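Local coordinates for protein aspartate--tRNA(Asp/Asn) ligase (Thermus thermophilus, PDB 1N9W) that attaches aspartate, activated by ATP as Asp-AMP, to both tRNA(Asp) and tRNA(Asn) as a homodimeric, non-discriminating class II aminoacyl-tRNA synthetase, at residues Y317-R322 / L360-A365; R232-L237 / F337-R342; R117-R122 / I253-A258; L131-R136 / L246-D251. All blocks are in the same frame, centred on the assembly; numbering follows the deposited sequence.

Contact 1: residues Y317-R322 / L360-A365; sequences YPRSVR and LESLKA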
# COMPACT_ATOMS: atom_id res chain seq x y z
N TYR B 317 29.21 -7.27 -7.55
CA TYR B 317 29.08 -7.31 -9.00
C TYR B 317 30.08 -6.34 -9.63
O TYR B 317 30.47 -5.35 -9.01
CB TYR B 317 27.67 -6.93 -9.43
CG TYR B 317 26.65 -8.04 -9.36
CD1 TYR B 317 26.27 -8.60 -8.14
CD2 TYR B 317 26.05 -8.53 -10.52
CE1 TYR B 317 25.33 -9.63 -8.08
CE2 TYR B 317 25.11 -9.56 -10.47
CZ TYR B 317 24.75 -10.10 -9.25
OH TYR B 317 23.83 -11.11 -9.19
N PRO B 318 30.51 -6.62 -10.88
CA PRO B 318 31.47 -5.76 -11.59
C PRO B 318 30.87 -4.37 -11.83
O PRO B 318 29.72 -4.24 -12.23
CB PRO B 318 31.69 -6.51 -12.90
CG PRO B 318 31.53 -7.93 -12.50
CD PRO B 318 30.31 -7.88 -11.61
N ARG B 319 31.66 -3.33 -11.59
CA ARG B 319 31.17 -1.97 -11.79
C ARG B 319 30.51 -1.79 -13.15
O ARG B 319 29.56 -1.01 -13.29
CB ARG B 319 32.30 -0.96 -11.65
CG ARG B 319 32.80 -0.75 -10.24
CD ARG B 319 33.64 0.51 -10.19
NE ARG B 319 32.90 1.66 -10.72
CZ ARG B 319 33.44 2.85 -10.97
NH1 ARG B 319 34.72 3.07 -10.72
NH2 ARG B 319 32.68 3.83 -11.45
N SER B 320 31.00 -2.50 -14.15
CA SER B 320 30.46 -2.40 -15.51
C SER B 320 29.03 -2.93 -15.63
O SER B 320 28.32 -2.60 -16.58
CB SER B 320 31.37 -3.14 -16.50
OG SER B 320 31.49 -4.51 -16.15
N VAL B 321 28.62 -3.76 -14.67
CA VAL B 321 27.29 -4.35 -14.68
C VAL B 321 26.25 -3.50 -13.94
O VAL B 321 25.09 -3.43 -14.34
CB VAL B 321 27.30 -5.75 -14.04
CG1 VAL B 321 25.92 -6.38 -14.11
CG2 VAL B 321 28.32 -6.63 -14.74
N ARG B 322 26.67 -2.84 -12.86
CA ARG B 322 25.78 -2.01 -12.06
C ARG B 322 25.82 -0.54 -12.48
O ARG B 322 26.83 -0.06 -13.01
CB ARG B 322 26.16 -2.11 -10.58
CG ARG B 322 26.05 -3.51 -10.00
CD ARG B 322 24.70 -4.14 -10.31
NE ARG B 322 24.32 -5.09 -9.27
CZ ARG B 322 23.43 -6.06 -9.43
NH1 ARG B 322 22.82 -6.22 -10.60
NH2 ARG B 322 23.15 -6.87 -8.42
N LEU B 360 30.41 12.37 -9.71
CA LEU B 360 30.96 12.96 -10.92
C LEU B 360 31.99 12.05 -11.59
O LEU B 360 31.93 11.81 -12.79
CB LEU B 360 31.62 14.30 -10.61
CG LEU B 360 30.70 15.50 -10.41
CD1 LEU B 360 31.54 16.75 -10.17
CD2 LEU B 360 29.82 15.69 -11.64
N GLU B 361 32.91 11.52 -10.79
CA GLU B 361 33.95 10.67 -11.32
C GLU B 361 33.40 9.41 -12.00
O GLU B 361 33.64 9.19 -13.19
CB GLU B 361 34.92 10.29 -10.20
CG GLU B 361 36.29 9.83 -10.69
CD GLU B 361 37.02 10.89 -11.51
OE1 GLU B 361 37.30 11.99 -10.96
OE2 GLU B 361 37.29 10.64 -12.71
N SER B 362 32.66 8.59 -11.26
CA SER B 362 32.10 7.35 -11.81
C SER B 362 31.23 7.56 -13.06
O SER B 362 31.15 6.67 -13.91
CB SER B 362 31.30 6.61 -10.75
OG SER B 362 30.32 7.44 -10.17
N LEU B 363 30.57 8.71 -13.16
CA LEU B 363 29.74 8.98 -14.32
C LEU B 363 30.62 9.01 -15.57
O LEU B 363 30.26 8.44 -16.61
CB LEU B 363 29.02 10.31 -14.16
CG LEU B 363 27.50 10.22 -13.96
CD1 LEU B 363 26.93 11.62 -13.72
CD2 LEU B 363 26.85 9.58 -15.17
N LYS B 364 31.76 9.67 -15.45
CA LYS B 364 32.72 9.79 -16.54
C LYS B 364 33.25 8.40 -16.88
O LYS B 364 33.35 8.04 -18.06
CB LYS B 364 33.88 10.70 -16.12
CG LYS B 364 33.45 12.12 -15.77
CD LYS B 364 34.50 12.85 -14.92
CE LYS B 364 34.19 14.34 -14.82
NZ LYS B 364 32.72 14.56 -14.58
N ALA B 365 33.60 7.63 -15.86
CA ALA B 365 34.11 6.29 -16.06
C ALA B 365 33.09 5.42 -16.79
O ALA B 365 33.38 4.28 -17.18
CB ALA B 365 34.49 5.65 -14.73
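Arg-319 meets Ser-362 and Ala-365 through van der Waals contact alone, at the end of its long side chain. Arg-319 NH2 lies 3.2 Å from Ser-362 CB, a tight approach, and 3.6 Å from Ser-362 CA. The CB of Ala-365, three residues further on, is a looser neighbour at 4.2 Å from the same Arg-319 NH2. A bend at chi3 (54°) interrupts the otherwise extended run of the arginine and turns the guanidinium so that it meets both carbons obliquely.

The hydrogen bonds run elsewhere. Ser-362 OG sits between its own backbone N and carbonyl carbon (chi1 54°), within hydrogen-bonding distance of three carbonyl oxygens: Glu-358 O and Leu-359 O in its own helix and Phe-324 O outside it. Its single proton can serve one of them fully or be shared, and the arginine touches the carbon side of the serine. Residues 318-321 form a type I beta turn, closed by a 2.7 Å bond from Val-321 N to Pro-318 O. Lys-366, just beyond the helical segment, bonds through NZ to Arg-319 O and adds a polar tie between turn and helix.

Within the turn segment a charged group covers a ring: Arg-322 NH2 lies 3.4 Å above the plane of Tyr-317, over its centre.

The whole is peripheral loop-on-helix packing in the class II catalytic domain, where the connection between strands 311-315 and 336-341 meets helix 356-364, which follows strand 344-351.

Contact 2: residues R232-L237 / F337-R342; sequences RLEEAL and FDLLFR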
# COMPACT_ATOMS: atom_id res chain seq x y z
N ARG B 232 20.99 -7.98 5.72
CA ARG B 232 20.46 -8.42 7.01
C ARG B 232 19.02 -7.92 7.19
O ARG B 232 18.18 -8.62 7.76
CB ARG B 232 21.35 -7.92 8.15
CG ARG B 232 22.60 -8.78 8.38
CD ARG B 232 23.82 -7.92 8.69
NE ARG B 232 23.53 -6.91 9.71
CZ ARG B 232 24.31 -5.86 9.95
NH1 ARG B 232 25.43 -5.69 9.24
NH2 ARG B 232 23.97 -4.98 10.88
N LEU B 233 18.74 -6.72 6.69
CA LEU B 233 17.41 -6.15 6.79
C LEU B 233 16.42 -6.97 5.96
O LEU B 233 15.36 -7.36 6.45
CB LEU B 233 17.39 -4.70 6.30
CG LEU B 233 15.99 -4.10 6.07
CD1 LEU B 233 15.32 -3.84 7.41
CD2 LEU B 233 16.09 -2.80 5.28
N GLU B 234 16.78 -7.22 4.71
CA GLU B 234 15.91 -7.98 3.82
C GLU B 234 15.58 -9.36 4.35
O GLU B 234 14.46 -9.86 4.15
CB GLU B 234 16.52 -8.08 2.43
CG GLU B 234 15.78 -9.05 1.55
CD GLU B 234 16.03 -8.84 0.06
OE1 GLU B 234 17.16 -8.42 -0.30
OE2 GLU B 234 15.10 -9.11 -0.72
N GLU B 235 16.53 -9.98 5.04
CA GLU B 235 16.33 -11.32 5.61
C GLU B 235 15.24 -11.29 6.66
O GLU B 235 14.35 -12.13 6.67
CB GLU B 235 17.63 -11.83 6.25
CG GLU B 235 18.56 -12.55 5.29
CD GLU B 235 19.86 -13.04 5.97
OE1 GLU B 235 19.78 -13.62 7.07
OE2 GLU B 235 20.94 -12.85 5.38
N ALA B 236 15.32 -10.31 7.55
CA ALA B 236 14.34 -10.17 8.62
C ALA B 236 12.99 -9.78 8.00
O ALA B 236 11.95 -10.27 8.42
CB ALA B 236 14.80 -9.11 9.62
N LEU B 237 13.04 -8.90 7.00
CA LEU B 237 11.85 -8.45 6.29
C LEU B 237 11.12 -9.64 5.69
O LEU B 237 9.92 -9.81 5.89
CB LEU B 237 12.25 -7.47 5.18
CG LEU B 237 11.17 -6.99 4.20
CD1 LEU B 237 10.14 -6.15 4.93
CD2 LEU B 237 11.83 -6.17 3.08
N PHE B 337 24.12 -6.31 -4.58
CA PHE B 337 23.75 -7.71 -4.37
C PHE B 337 22.40 -8.04 -5.02
O PHE B 337 21.57 -7.15 -5.24
CB PHE B 337 23.70 -8.03 -2.87
CG PHE B 337 22.62 -7.28 -2.11
CD1 PHE B 337 21.29 -7.68 -2.17
CD2 PHE B 337 22.94 -6.16 -1.35
CE1 PHE B 337 20.29 -6.98 -1.50
CE2 PHE B 337 21.95 -5.44 -0.68
CZ PHE B 337 20.63 -5.86 -0.75
N ASP B 338 22.21 -9.31 -5.33
CA ASP B 338 20.98 -9.80 -5.94
C ASP B 338 20.54 -11.00 -5.12
O ASP B 338 21.38 -11.80 -4.71
CB ASP B 338 21.23 -10.25 -7.38
CG ASP B 338 20.99 -9.14 -8.38
OD1 ASP B 338 21.01 -7.96 -7.97
OD2 ASP B 338 20.79 -9.46 -9.57
N LEU B 339 19.24 -11.12 -4.87
CA LEU B 339 18.75 -12.25 -4.11
C LEU B 339 18.11 -13.26 -5.05
O LEU B 339 17.26 -12.91 -5.86
CB LEU B 339 17.72 -11.80 -3.06
CG LEU B 339 17.00 -12.93 -2.32
CD1 LEU B 339 18.01 -13.82 -1.60
CD2 LEU B 339 16.00 -12.34 -1.34
N LEU B 340 18.55 -14.51 -4.96
CA LEU B 340 18.00 -15.56 -5.80
C LEU B 340 17.10 -16.43 -4.95
O LEU B 340 17.53 -16.96 -3.92
CB LEU B 340 19.11 -16.42 -6.40
CG LEU B 340 20.02 -15.74 -7.42
CD1 LEU B 340 21.01 -16.76 -7.95
CD2 LEU B 340 19.18 -15.17 -8.55
N PHE B 341 15.85 -16.56 -5.37
CA PHE B 341 14.90 -17.38 -4.64
C PHE B 341 14.49 -18.53 -5.53
O PHE B 341 13.84 -18.34 -6.56
CB PHE B 341 13.68 -16.54 -4.25
CG PHE B 341 12.61 -17.32 -3.55
CD1 PHE B 341 12.92 -18.14 -2.46
CD2 PHE B 341 11.29 -17.22 -3.96
CE1 PHE B 341 11.92 -18.83 -1.79
CE2 PHE B 341 10.28 -17.91 -3.29
CZ PHE B 341 10.60 -18.72 -2.21
N ARG B 342 14.88 -19.74 -5.13
CA ARG B 342 14.56 -20.93 -5.91
C ARG B 342 14.92 -20.78 -7.38
O ARG B 342 14.19 -21.24 -8.26
CB ARG B 342 13.07 -21.27 -5.74
CG ARG B 342 12.75 -21.92 -4.41
CD ARG B 342 11.26 -22.19 -4.18
NE ARG B 342 11.08 -22.93 -2.94
CZ ARG B 342 9.90 -23.17 -2.35
NH1 ARG B 342 8.77 -22.71 -2.89
NH2 ARG B 342 9.86 -23.85 -1.22
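Glu-234 reaches from helix 227-248 to Phe-337 and Leu-339 on strand 336-341, a helix-on-sheet contact in the antiparallel core of the class II synthetase fold. The two strand residues alternate with Asp-338, so both point toward the helix while Asp-338 points away. Glu-234 has its CG anti to the backbone N (chi1 170°) and stays extended beyond it, which carries the carboxylate from the helix across to the sheet.

There it runs past Phe-337 in the opposite direction, with the carboxylate and ring planes 58° apart. OE1 comes to the edge of the ring, near its plane, where the CH groups present their slightly positive side. Leu-339 approaches the other oxygen with one methyl, CD2, which is 3.8 Å from Glu-234 CD.

The two oxygens differ in what satisfies them. OE2 is hydrogen-bonded to Thr-347 OG1 on the adjoining strand 344-351, which restrains the carboxylate on that side. Phe-390 and Ile-392 of strand 387-393 also touch the glutamate, and the ring of Phe-313 meets Phe-337 nearly at right angles. Glu-234 OE1 is buried without a polar partner in the model and has Phe-337 CE1 at 3.6 Å, while Glu-234 OE2 has Leu-339 CD2 at 3.4 Å.

Contact 3: residues R117-R122 / I253-A258; sequences RGEKAR and IRLLGA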
# COMPACT_ATOMS: atom_id res chain seq x y z
N ARG B 117 -12.38 -16.02 -10.17
CA ARG B 117 -13.18 -16.27 -8.99
C ARG B 117 -12.84 -17.64 -8.38
O ARG B 117 -13.10 -17.87 -7.21
CB ARG B 117 -14.68 -16.19 -9.33
CG ARG B 117 -15.16 -14.81 -9.76
CD ARG B 117 -16.64 -14.87 -10.02
NE ARG B 117 -17.23 -13.64 -10.51
CZ ARG B 117 -18.52 -13.50 -10.80
NH1 ARG B 117 -19.34 -14.54 -10.63
NH2 ARG B 117 -19.01 -12.35 -11.24
N GLY B 118 -12.25 -18.53 -9.18
CA GLY B 118 -11.89 -19.84 -8.67
C GLY B 118 -11.00 -19.75 -7.44
O GLY B 118 -10.23 -18.80 -7.32
N GLU B 119 -11.11 -20.72 -6.54
CA GLU B 119 -10.31 -20.74 -5.31
C GLU B 119 -8.81 -20.75 -5.57
O GLU B 119 -8.06 -19.99 -4.95
CB GLU B 119 -10.64 -21.97 -4.45
CG GLU B 119 -12.04 -22.01 -3.86
CD GLU B 119 -12.16 -23.01 -2.71
OE1 GLU B 119 -11.73 -22.67 -1.58
OE2 GLU B 119 -12.66 -24.12 -2.94
N LYS B 120 -8.37 -21.62 -6.47
CA LYS B 120 -6.96 -21.72 -6.77
C LYS B 120 -6.47 -20.56 -7.61
O LYS B 120 -5.32 -20.15 -7.51
CB LYS B 120 -6.67 -23.03 -7.50
CG LYS B 120 -6.82 -24.27 -6.62
CD LYS B 120 -6.42 -25.51 -7.39
CE LYS B 120 -6.59 -26.77 -6.55
NZ LYS B 120 -6.22 -27.98 -7.35
N ALA B 121 -7.35 -20.01 -8.45
CA ALA B 121 -6.96 -18.89 -9.29
C ALA B 121 -6.79 -17.60 -8.48
O ALA B 121 -5.91 -16.79 -8.78
CB ALA B 121 -8.00 -18.69 -10.39
N ARG B 122 -7.62 -17.42 -7.46
CA ARG B 122 -7.59 -16.21 -6.62
C ARG B 122 -6.57 -16.30 -5.47
O ARG B 122 -6.07 -15.28 -4.99
CB ARG B 122 -8.98 -16.00 -5.99
CG ARG B 122 -9.09 -16.56 -4.56
CD ARG B 122 -10.32 -17.43 -4.27
NE ARG B 122 -11.56 -16.69 -4.15
CZ ARG B 122 -12.59 -17.07 -3.39
NH1 ARG B 122 -12.55 -18.18 -2.67
NH2 ARG B 122 -13.69 -16.32 -3.37
N ILE B 253 -2.37 -21.11 1.06
CA ILE B 253 -1.10 -21.80 0.90
C ILE B 253 -1.31 -23.31 0.81
O ILE B 253 -0.79 -23.96 -0.10
CB ILE B 253 -0.16 -21.44 2.05
CG1 ILE B 253 0.26 -19.98 1.90
CG2 ILE B 253 1.04 -22.39 2.06
CD1 ILE B 253 0.92 -19.39 3.13
N ARG B 254 -2.09 -23.85 1.73
CA ARG B 254 -2.37 -25.28 1.73
C ARG B 254 -3.16 -25.72 0.50
O ARG B 254 -2.90 -26.77 -0.07
CB ARG B 254 -3.12 -25.68 3.00
CG ARG B 254 -2.24 -25.71 4.24
CD ARG B 254 -3.01 -26.28 5.42
NE ARG B 254 -4.01 -25.35 5.95
CZ ARG B 254 -3.71 -24.27 6.67
NH1 ARG B 254 -2.44 -24.00 6.95
NH2 ARG B 254 -4.67 -23.48 7.12
N LEU B 255 -4.13 -24.90 0.10
CA LEU B 255 -4.95 -25.23 -1.06
C LEU B 255 -4.09 -25.40 -2.32
O LEU B 255 -4.30 -26.33 -3.10
CB LEU B 255 -5.98 -24.12 -1.28
CG LEU B 255 -6.75 -24.14 -2.61
CD1 LEU B 255 -7.78 -25.27 -2.60
CD2 LEU B 255 -7.42 -22.79 -2.80
N LEU B 256 -3.13 -24.51 -2.51
CA LEU B 256 -2.25 -24.60 -3.68
C LEU B 256 -1.20 -25.69 -3.45
O LEU B 256 -0.41 -25.99 -4.34
CB LEU B 256 -1.58 -23.24 -3.93
CG LEU B 256 -2.52 -22.06 -4.20
CD1 LEU B 256 -1.75 -20.75 -4.17
CD2 LEU B 256 -3.21 -22.25 -5.54
N GLY B 257 -1.21 -26.26 -2.26
CA GLY B 257 -0.26 -27.31 -1.93
C GLY B 257 1.19 -26.92 -2.10
O GLY B 257 2.05 -27.78 -2.24
N ALA B 258 1.48 -25.62 -2.08
CA ALA B 258 2.85 -25.16 -2.24
C ALA B 258 3.73 -25.63 -1.08
O ALA B 258 3.31 -25.60 0.07
CB ALA B 258 2.87 -23.63 -2.31
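The start of the motif 1 helix of the class II synthetase, residues 119-141, receives Leu-255 and Leu-256 from the end of helix 250-255, which is closed by a Schellman motif. There Gly-257 takes a positive phi, with Gly-257 N bonded to Arg-254 O at 2.8 Å.

The contact is van der Waals in kind, leucine methyls against aliphatic carbons and backbone carbonyls. Leu-255 sets its CG anti to the backbone N (chi1 168°) and extends CD2 against the first helical turn, 3.7 Å from Glu-119 CB and 3.6 Å from Glu-119 O. The aliphatic part of Lys-120, extended beyond CG, passes across the same leucine, with Lys-120 CG 4.0 Å from Leu-255 CG. Leu-256 leaves its backbone at an angle to the contact, yet its end swings in, bringing CD2 to 3.6 Å from Lys-120 O and 4.1 Å from Lys-120 CB.

Further along helix 119-141, Leu-256 also touches Ala-123 and Pro-124, and it meets Leu-402 of helix 394-402. Ile-253 touches Val-127 and, on helix 227-248, Ala-245 and Leu-246, while Arg-117 and Arg-122 reach the second subunit, through Tyr-382 O and Val-189 O there.

Contact 4: residues L131-R136 / L246-D251; sequences LVRGFR and LNTAGD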
# COMPACT_ATOMS: atom_id res chain seq x y z
N LEU B 131 1.71 -11.05 1.96
CA LEU B 131 3.15 -10.73 1.92
C LEU B 131 3.42 -9.23 1.98
O LEU B 131 4.33 -8.78 2.67
CB LEU B 131 3.78 -11.28 0.63
CG LEU B 131 3.77 -12.81 0.46
CD1 LEU B 131 4.08 -13.16 -0.98
CD2 LEU B 131 4.77 -13.45 1.41
N VAL B 132 2.63 -8.45 1.26
CA VAL B 132 2.80 -7.00 1.25
C VAL B 132 2.44 -6.40 2.61
O VAL B 132 3.08 -5.44 3.06
CB VAL B 132 1.95 -6.37 0.13
CG1 VAL B 132 2.01 -4.86 0.19
CG2 VAL B 132 2.44 -6.87 -1.23
N ARG B 133 1.43 -6.96 3.26
CA ARG B 133 1.02 -6.47 4.58
C ARG B 133 2.19 -6.69 5.55
O ARG B 133 2.53 -5.81 6.34
CB ARG B 133 -0.23 -7.23 5.07
CG ARG B 133 -0.78 -6.79 6.44
CD ARG B 133 -1.89 -7.75 6.91
NE ARG B 133 -2.94 -7.83 5.90
CZ ARG B 133 -3.49 -8.96 5.46
NH1 ARG B 133 -3.11 -10.13 5.95
NH2 ARG B 133 -4.41 -8.91 4.50
N GLY B 134 2.82 -7.87 5.46
CA GLY B 134 3.96 -8.18 6.31
C GLY B 134 5.11 -7.24 6.03
O GLY B 134 5.83 -6.81 6.93
N PHE B 135 5.27 -6.92 4.75
CA PHE B 135 6.31 -6.02 4.28
C PHE B 135 6.21 -4.67 4.98
O PHE B 135 7.17 -4.20 5.58
CB PHE B 135 6.15 -5.84 2.77
CG PHE B 135 7.14 -4.90 2.15
CD1 PHE B 135 8.45 -5.33 1.88
CD2 PHE B 135 6.78 -3.60 1.82
CE1 PHE B 135 9.36 -4.47 1.28
CE2 PHE B 135 7.68 -2.73 1.22
CZ PHE B 135 8.98 -3.16 0.95
N ARG B 136 5.02 -4.06 4.91
CA ARG B 136 4.78 -2.76 5.52
C ARG B 136 4.85 -2.78 7.06
O ARG B 136 5.31 -1.81 7.67
CB ARG B 136 3.43 -2.20 5.08
CG ARG B 136 3.25 -2.03 3.57
CD ARG B 136 2.26 -0.89 3.28
NE ARG B 136 1.82 -0.83 1.87
CZ ARG B 136 0.88 -1.59 1.35
NH1 ARG B 136 0.25 -2.49 2.10
NH2 ARG B 136 0.55 -1.47 0.06
N LEU B 246 1.62 -17.06 6.21
CA LEU B 246 1.35 -18.32 6.89
C LEU B 246 0.21 -18.14 7.91
O LEU B 246 -0.64 -19.02 8.03
CB LEU B 246 2.63 -18.81 7.58
CG LEU B 246 2.98 -20.28 7.47
CD1 LEU B 246 3.07 -20.72 6.01
CD2 LEU B 246 4.31 -20.50 8.16
N ASN B 247 0.19 -17.02 8.61
CA ASN B 247 -0.85 -16.79 9.61
C ASN B 247 -2.18 -16.26 9.08
O ASN B 247 -3.23 -16.63 9.60
CB ASN B 247 -0.34 -15.84 10.70
CG ASN B 247 0.82 -16.42 11.49
OD1 ASN B 247 0.97 -17.64 11.59
ND2 ASN B 247 1.64 -15.55 12.07
N THR B 248 -2.15 -15.42 8.05
CA THR B 248 -3.39 -14.87 7.53
C THR B 248 -3.86 -15.48 6.20
O THR B 248 -4.99 -15.24 5.79
CB THR B 248 -3.31 -13.33 7.41
OG1 THR B 248 -2.29 -12.96 6.47
CG2 THR B 248 -2.97 -12.72 8.78
N ALA B 249 -3.01 -16.26 5.54
CA ALA B 249 -3.40 -16.89 4.27
C ALA B 249 -3.04 -18.37 4.25
O ALA B 249 -2.68 -18.93 3.21
CB ALA B 249 -2.74 -16.17 3.10
N GLY B 250 -3.14 -19.00 5.42
CA GLY B 250 -2.82 -20.41 5.54
C GLY B 250 -3.59 -21.30 4.59
O GLY B 250 -3.01 -22.11 3.88
N ASP B 251 -4.91 -21.14 4.57
CA ASP B 251 -5.75 -21.95 3.69
C ASP B 251 -5.36 -21.85 2.23
O ASP B 251 -5.36 -22.85 1.51
CB ASP B 251 -7.22 -21.56 3.85
CG ASP B 251 -7.74 -21.84 5.24
OD1 ASP B 251 -7.23 -22.78 5.88
OD2 ASP B 251 -8.68 -21.14 5.69
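The guanidinium of Arg-133 meets Thr-248 at its edge: OG1 lies in the plane of the group, 3.0 Å from Arg-133 NH1. Arg-133 NH1 is also 3.5 Å from Thr-248 CB and 3.8 Å from Thr-248 CG2, so it touches the branched end of the threonine as a whole. A second flat group, the guanidinium of Arg-136 nearly one turn further on, has a methyl on one face, Val-132 CG1, 3.3 Å above the plane and displaced toward the rim.

Both touching residues point toward each other, and their side chains cross at a slant. Arg-133 leaves the helix with CG anti to the backbone N (chi1 -179°), then folds at chi3 (-55°) to bring NH1 round to the threonine. Thr-248 stands at the last turn of helix 227-248; Ala-249 leaves that helix and occupies the N-cap position of helix 250-255. Thr-248 OG1, placed between backbone N and carbonyl carbon (chi1 63°), bonds to Glu-244 O one turn back.

The stronger partner of Arg-133 belongs to the second subunit: NE forms a salt bridge with Asp-140 OD2 there, and a long, weak ion pair links NH1 to Glu-244 OE2 of its own chain. Arg-136 likewise pairs with Glu-146 of both subunits. Helix 119-141 and strand 145-146 correspond to motif 1, the dimer interface element of class II synthetases.

The chemistry therefore implies an arginine probably positioned by the salt bridge across the dimer through NE, with NH1 lying beside Thr-248 at a helix end; the acidic neighbours would probably stabilise its positive charge.

Overall arrangement
All four contacts lie in the class II catalytic domain. Contacts 2 and 4 share helix 227-248 and have centres about 17 Å apart; they meet where Leu-237 CD2 packs 3.5 Å from Phe-135 CE1. Contacts 3 and 4 share helices 119-141 and 250-255, join through Ile-253 and Leu-246, and both reach the second subunit. Contact 1 is peripheral, about 45 Å from contact 3 between centres, yet it touches contact 2, with Tyr-317 OH 3.3 Å from Asp-338 CB. Contact 2 is nearest the predicted substrate sites: Leu-339 lies about 6 Å, side chain to side chain, from Glu-345 for ATP, and Phe-337 about 7 Å from Ser-348 for aspartate.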